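PDB 1FVP: Non-fluorescent flavoprotein from Photobacterium phosphoreum, which binds flavin mononucleotide carrying a covalently attached myristate, as a homodimeric relative of bacterial luciferase. Local coordinates for residues A[31-42]-A[210-221]. Residues are numbered along the deposited sequence; the frame is centred on the assembly and turned at random.
Sequences TLRIIDEDTSIY and KKSVMIDLNNQV. With FMA (6-(3-tetradecanoic acid) flavine mononucleotide), chain D.
M214 of helix 207-227 reaches across to helix 23-38 and to Y42 beyond it. The two helices pack side by side against the parallel strands 6-11 and 42-48 of a luciferase-family fold; the axes of segments 31-38 and 210-221 run at 32° to each other, in roughly the same direction. Along M214, CB lies near Y42 OH and I34 CG2, CG again faces the tyrosine hydroxyl, and SD passes I34 CD1 at 4.0 Å. A bend at the last torsion (chi3 77°) then carries CE over the face of the Y42 ring, 4.0 Å from its centroid, a CH-pi contact within a Met-aromatic pair. CE also touches I34 CG2 and I35 CG1, so the methyl is held between ring and helix; F201 adds to the packing around M214. The same tyrosine returns to the M214 backbone: Y42 OH donates to M214 O (3.0 Å), arriving 26° out of the carbonyl plane, and that oxygen also accepts a hydrogen bond from N218 N. L217 CD2 sits at the ring's edge, while L217 CD1 meets the ligand's fatty chain and Q220, a pocket residue, brings NE2 close to the carboxylate O1'. Further along, I41 CD1 packs on V221 CG2, and V221 in turn rests on Y6 of strand 6-11. At the other end, K210 NZ donates to T31 OG1 (3.1 Å), a hydroxyl also bonded to E202, and I34 CD1 lies against K211 CB.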
loop_
_atom_site.group_PDB
_atom_site.type_symbol
_atom_site.label_atom_id
_atom_site.label_comp_id
_atom_site.label_asym_id
_atom_site.label_seq_id
_atom_site.Cartn_x
_atom_site.Cartn_y
_atom_site.Cartn_z
ATOM N N THR A 31 11.785 0.212 13.288
ATOM C CA THR A 31 11.175 1.434 12.788
ATOM C C THR A 31 9.655 1.241 12.884
ATOM O O THR A 31 8.915 2.209 13.060
ATOM C CB THR A 31 11.537 1.789 11.293
ATOM O OG1 THR A 31 12.916 1.412 10.997
ATOM C CG2 THR A 31 11.287 3.263 10.941
ATOM N N LEU A 32 9.236 -0.009 12.736
ATOM C CA LEU A 32 7.827 -0.418 12.774
ATOM C C LEU A 32 7.372 -0.631 14.220
ATOM O O LEU A 32 6.182 -0.425 14.527
ATOM C CB LEU A 32 7.628 -1.694 11.960
ATOM C CG LEU A 32 7.679 -1.670 10.451
ATOM C CD1 LEU A 32 7.649 -3.089 9.889
ATOM C CD2 LEU A 32 6.508 -0.874 9.906
ATOM N N ARG A 33 8.345 -1.076 15.023
ATOM C CA ARG A 33 8.032 -1.335 16.441
ATOM C C ARG A 33 7.541 -0.045 17.099
ATOM O O ARG A 33 6.476 -0.035 17.743
ATOM C CB ARG A 33 9.189 -1.940 17.229
ATOM C CG ARG A 33 8.763 -2.367 18.638
ATOM C CD ARG A 33 9.919 -2.735 19.507
ATOM N NE ARG A 33 10.858 -1.640 19.642
ATOM C CZ ARG A 33 10.579 -0.499 20.279
ATOM N NH1 ARG A 33 9.425 -0.283 20.901
ATOM N NH2 ARG A 33 11.520 0.461 20.232
ATOM N N ILE A 34 8.331 0.999 16.910
ATOM C CA ILE A 34 8.020 2.323 17.488
ATOM C C ILE A 34 6.593 2.685 17.091
ATOM O O ILE A 34 5.723 2.984 17.919
ATOM C CB ILE A 34 9.098 3.362 17.033
ATOM C CG1 ILE A 34 10.470 2.686 17.229
ATOM C CG2 ILE A 34 8.956 4.714 17.755
ATOM C CD1 ILE A 34 11.734 3.526 16.962
ATOM N N ILE A 35 6.425 2.609 15.776
ATOM C CA ILE A 35 5.124 2.886 15.146
ATOM C C ILE A 35 4.056 2.262 16.044
ATOM O O ILE A 35 3.275 2.995 16.678
ATOM C CB ILE A 35 5.133 2.395 13.662
ATOM C CG1 ILE A 35 5.918 3.389 12.778
ATOM C CG2 ILE A 35 3.718 2.133 13.084
ATOM C CD1 ILE A 35 6.243 2.925 11.340
ATOM N N ASP A 36 4.071 0.938 16.151
ATOM C CA ASP A 36 3.076 0.244 16.977
ATOM C C ASP A 36 3.069 0.671 18.439
ATOM O O ASP A 36 2.056 1.304 18.849
ATOM C CB ASP A 36 3.051 -1.266 16.742
ATOM C CG ASP A 36 2.061 -1.675 15.656
ATOM O OD1 ASP A 36 0.850 -1.873 15.900
ATOM O OD2 ASP A 36 2.494 -1.811 14.481
ATOM N N GLU A 37 4.112 0.374 19.197
ATOM C CA GLU A 37 4.137 0.689 20.625
ATOM C C GLU A 37 4.777 1.931 21.161
ATOM O O GLU A 37 4.419 2.367 22.295
ATOM C CB GLU A 37 4.727 -0.553 21.335
ATOM C CG GLU A 37 5.507 -1.537 20.487
ATOM C CD GLU A 37 5.838 -2.896 21.020
ATOM O OE1 GLU A 37 6.282 -3.158 22.135
ATOM O OE2 GLU A 37 5.632 -3.819 20.181
ATOM N N ASP A 38 5.695 2.584 20.474
ATOM C CA ASP A 38 6.383 3.783 20.989
ATOM C C ASP A 38 5.959 5.099 20.353
ATOM O O ASP A 38 6.730 6.084 20.459
ATOM C CB ASP A 38 7.910 3.559 20.888
ATOM C CG ASP A 38 8.414 2.423 21.757
ATOM O OD1 ASP A 38 7.614 1.720 22.404
ATOM O OD2 ASP A 38 9.651 2.213 21.796
ATOM N N THR A 39 4.801 5.146 19.729
ATOM C CA THR A 39 4.311 6.373 19.071
ATOM C C THR A 39 2.810 6.317 18.903
ATOM O O THR A 39 2.145 5.438 19.489
ATOM C CB THR A 39 5.076 6.554 17.706
ATOM O OG1 THR A 39 5.325 5.200 17.240
ATOM C CG2 THR A 39 6.398 7.299 17.831
ATOM N N SER A 40 2.267 7.216 18.124
ATOM C CA SER A 40 0.842 7.363 17.811
ATOM C C SER A 40 0.739 7.819 16.351
ATOM O O SER A 40 0.552 7.066 15.405
ATOM C CB SER A 40 0.163 8.395 18.690
ATOM O OG SER A 40 -0.178 7.905 19.963
ATOM N N ILE A 41 0.920 9.106 16.220
ATOM C CA ILE A 41 0.891 9.884 14.999
ATOM C C ILE A 41 1.400 9.171 13.775
ATOM O O ILE A 41 0.915 9.613 12.694
ATOM C CB ILE A 41 1.484 11.306 15.293
ATOM C CG1 ILE A 41 3.017 11.294 15.314
ATOM C CG2 ILE A 41 0.894 11.843 16.643
ATOM C CD1 ILE A 41 3.681 12.694 15.209
ATOM N N TYR A 42 2.257 8.162 13.840
ATOM C CA TYR A 42 2.639 7.503 12.547
ATOM C C TYR A 42 1.473 6.556 12.252
ATOM O O TYR A 42 1.382 5.443 12.818
ATOM C CB TYR A 42 4.022 6.853 12.570
ATOM C CG TYR A 42 5.096 7.794 13.084
ATOM C CD1 TYR A 42 5.565 8.855 12.323
ATOM C CD2 TYR A 42 5.609 7.649 14.366
ATOM C CE1 TYR A 42 6.507 9.755 12.796
ATOM C CE2 TYR A 42 6.545 8.542 14.854
ATOM C CZ TYR A 42 6.995 9.582 14.077
ATOM O OH TYR A 42 7.925 10.417 14.629
ATOM N N LYS A 210 17.345 7.300 16.232
ATOM C CA LYS A 210 16.078 7.096 15.510
ATOM C C LYS A 210 14.886 6.890 16.432
ATOM O O LYS A 210 13.874 7.619 16.272
ATOM C CB LYS A 210 16.169 6.028 14.438
ATOM C CG LYS A 210 14.826 5.429 14.036
ATOM C CD LYS A 210 14.946 4.577 12.784
ATOM C CE LYS A 210 15.125 3.098 13.069
ATOM N NZ LYS A 210 15.700 2.431 11.861
ATOM N N LYS A 211 14.979 5.972 17.379
ATOM C CA LYS A 211 13.844 5.774 18.303
ATOM C C LYS A 211 13.596 7.081 19.047
ATOM O O LYS A 211 12.440 7.393 19.345
ATOM C CB LYS A 211 14.020 4.625 19.279
ATOM C CG LYS A 211 13.050 4.620 20.450
ATOM C CD LYS A 211 13.421 3.656 21.555
ATOM C CE LYS A 211 14.783 3.926 22.144
ATOM N NZ LYS A 211 14.877 5.161 22.975
ATOM N N SER A 212 14.638 7.839 19.323
ATOM C CA SER A 212 14.499 9.103 20.062
ATOM C C SER A 212 13.989 10.255 19.237
ATOM O O SER A 212 13.264 11.118 19.777
ATOM C CB SER A 212 15.773 9.440 20.820
ATOM O OG SER A 212 15.822 8.520 21.920
ATOM N N VAL A 213 14.363 10.267 17.971
ATOM C CA VAL A 213 13.913 11.307 17.044
ATOM C C VAL A 213 12.461 10.995 16.636
ATOM O O VAL A 213 11.840 11.860 16.009
ATOM C CB VAL A 213 14.765 11.408 15.773
ATOM C CG1 VAL A 213 15.193 12.853 15.535
ATOM C CG2 VAL A 213 15.911 10.439 15.704
ATOM N N MET A 214 11.994 9.796 16.955
ATOM C CA MET A 214 10.627 9.399 16.587
ATOM C C MET A 214 9.643 9.710 17.701
ATOM O O MET A 214 8.702 10.487 17.478
ATOM C CB MET A 214 10.530 7.962 16.098
ATOM C CG MET A 214 10.843 7.906 14.615
ATOM S SD MET A 214 10.730 6.165 14.097
ATOM C CE MET A 214 8.952 5.944 14.025
ATOM N N ILE A 215 9.868 9.137 18.868
ATOM C CA ILE A 215 8.933 9.416 19.971
ATOM C C ILE A 215 9.036 10.856 20.434
ATOM O O ILE A 215 8.133 11.251 21.201
ATOM C CB ILE A 215 8.939 8.319 21.067
ATOM C CG1 ILE A 215 9.527 8.820 22.411
ATOM C CG2 ILE A 215 9.607 6.993 20.616
ATOM C CD1 ILE A 215 8.464 8.704 23.564
ATOM N N ASP A 216 10.020 11.624 20.007
ATOM C CA ASP A 216 10.113 13.027 20.428
ATOM C C ASP A 216 8.917 13.807 19.828
ATOM O O ASP A 216 8.130 14.398 20.559
ATOM C CB ASP A 216 11.332 13.796 19.947
ATOM C CG ASP A 216 12.382 13.943 21.030
ATOM O OD1 ASP A 216 12.353 13.066 21.912
ATOM O OD2 ASP A 216 13.124 14.941 20.878
ATOM N N LEU A 217 8.984 13.770 18.522
ATOM C CA LEU A 217 8.099 14.362 17.534
ATOM C C LEU A 217 6.642 13.912 17.667
ATOM O O LEU A 217 5.699 14.619 17.291
ATOM C CB LEU A 217 8.747 14.016 16.179
ATOM C CG LEU A 217 7.792 13.966 15.006
ATOM C CD1 LEU A 217 7.149 15.333 14.819
ATOM C CD2 LEU A 217 8.616 13.634 13.773
ATOM N N ASN A 218 6.490 12.720 18.210
ATOM C CA ASN A 218 5.190 12.094 18.474
ATOM C C ASN A 218 4.557 12.975 19.562
ATOM O O ASN A 218 3.479 13.532 19.452
ATOM C CB ASN A 218 5.406 10.675 18.973
ATOM C CG ASN A 218 4.162 10.125 19.655
ATOM O OD1 ASN A 218 3.891 10.439 20.823
ATOM N ND2 ASN A 218 3.431 9.304 18.907
ATOM N N ASN A 219 5.344 13.061 20.608
ATOM C CA ASN A 219 5.088 13.808 21.848
ATOM C C ASN A 219 4.994 15.309 21.573
ATOM O O ASN A 219 4.608 16.123 22.424
ATOM C CB ASN A 219 6.136 13.356 22.864
ATOM C CG ASN A 219 5.928 11.908 23.276
ATOM O OD1 ASN A 219 5.894 11.602 24.487
ATOM N ND2 ASN A 219 5.779 11.007 22.312
ATOM N N GLN A 220 5.339 15.636 20.340
ATOM C CA GLN A 220 5.307 16.989 19.816
ATOM C C GLN A 220 3.951 17.199 19.125
ATOM O O GLN A 220 3.193 18.078 19.570
ATOM C CB GLN A 220 6.403 17.369 18.827
ATOM C CG GLN A 220 6.507 18.882 18.736
ATOM C CD GLN A 220 7.453 19.344 17.668
ATOM O OE1 GLN A 220 7.855 18.611 16.773
ATOM N NE2 GLN A 220 7.803 20.622 17.779
ATOM N N VAL A 221 3.688 16.423 18.093
ATOM C CA VAL A 221 2.404 16.561 17.373
ATOM C C VAL A 221 1.262 16.287 18.344
ATOM O O VAL A 221 0.369 17.132 18.535
ATOM C CB VAL A 221 2.389 15.667 16.133
ATOM C CG1 VAL A 221 1.062 15.737 15.396
ATOM C CG2 VAL A 221 3.545 15.994 15.214
HETATM N N1 FMA D . 0.752 24.995 10.227
HETATM C C2 FMA D . -0.337 24.225 10.199
HETATM O O2 FMA D . -1.369 24.432 9.681
HETATM N N3 FMA D . -0.309 22.937 10.879
HETATM C C4 FMA D . 0.793 22.521 11.533
HETATM O O4 FMA D . 0.766 21.444 12.089
HETATM C C4A FMA D . 1.947 23.365 11.554
HETATM N N5 FMA D . 3.066 23.059 12.161
HETATM C C5A FMA D . 4.178 23.808 12.219
HETATM C C6 FMA D . 5.327 23.397 12.890
HETATM C C7 FMA D . 6.413 24.236 12.891
HETATM C C7M FMA D . 7.766 23.882 13.603
HETATM C C8 FMA D . 6.382 25.518 12.227
HETATM C C8M FMA D . 7.539 26.464 12.205
HETATM C C9 FMA D . 5.226 25.894 11.577
HETATM C C9A FMA D . 4.117 25.101 11.530
HETATM N N10 FMA D . 2.928 25.419 10.885
HETATM C C10 FMA D . 1.831 24.665 10.843
HETATM C C1B FMA D . 2.813 26.753 10.146
HETATM C C2B FMA D . 1.794 26.749 8.926
HETATM O O2B FMA D . 2.599 27.285 7.892
HETATM C C3B FMA D . 0.593 27.599 9.273
HETATM O "O3'" FMA D . 0.447 27.734 10.650
HETATM C C4B FMA D . -0.742 27.130 8.684
HETATM O "O4'" FMA D . -0.665 27.049 7.215
HETATM C C5B FMA D . -1.878 28.126 9.046
HETATM O "O5'" FMA D . -2.466 28.611 7.697
HETATM P P FMA D . -2.725 30.095 7.219
HETATM O O1P FMA D . -3.875 30.501 8.206
HETATM O O2P FMA D . -1.508 30.851 7.439
HETATM O O3P FMA D . -2.990 30.064 5.864
HETATM C "C1'" FMA D . 4.915 21.328 15.890
HETATM O "O1'" FMA D . 6.107 21.752 16.139
HETATM O "O2'" FMA D . 4.203 20.956 16.829
HETATM C "C2'" FMA D . 4.315 21.977 14.686
HETATM C "C3'" FMA D . 5.314 22.069 13.524
HETATM C "C4'" FMA D . 5.084 20.899 12.616
HETATM C "C5'" FMA D . 5.908 19.644 12.775
HETATM C "C6'" FMA D . 6.411 19.088 11.466
HETATM C "C7'" FMA D . 6.644 17.584 11.518
HETATM C "C8'" FMA D . 8.021 17.123 11.289
HETATM C "C9'" FMA D . 8.471 16.755 9.886
HETATM C C11 FMA D . 9.959 16.662 9.740
HETATM C C12 FMA D . 10.835 16.100 10.798
HETATM C C13 FMA D . 12.294 15.922 10.541
HETATM C C14 FMA D . 13.109 15.296 11.628
HETATM C C15 FMA D . 12.810 15.794 13.014
#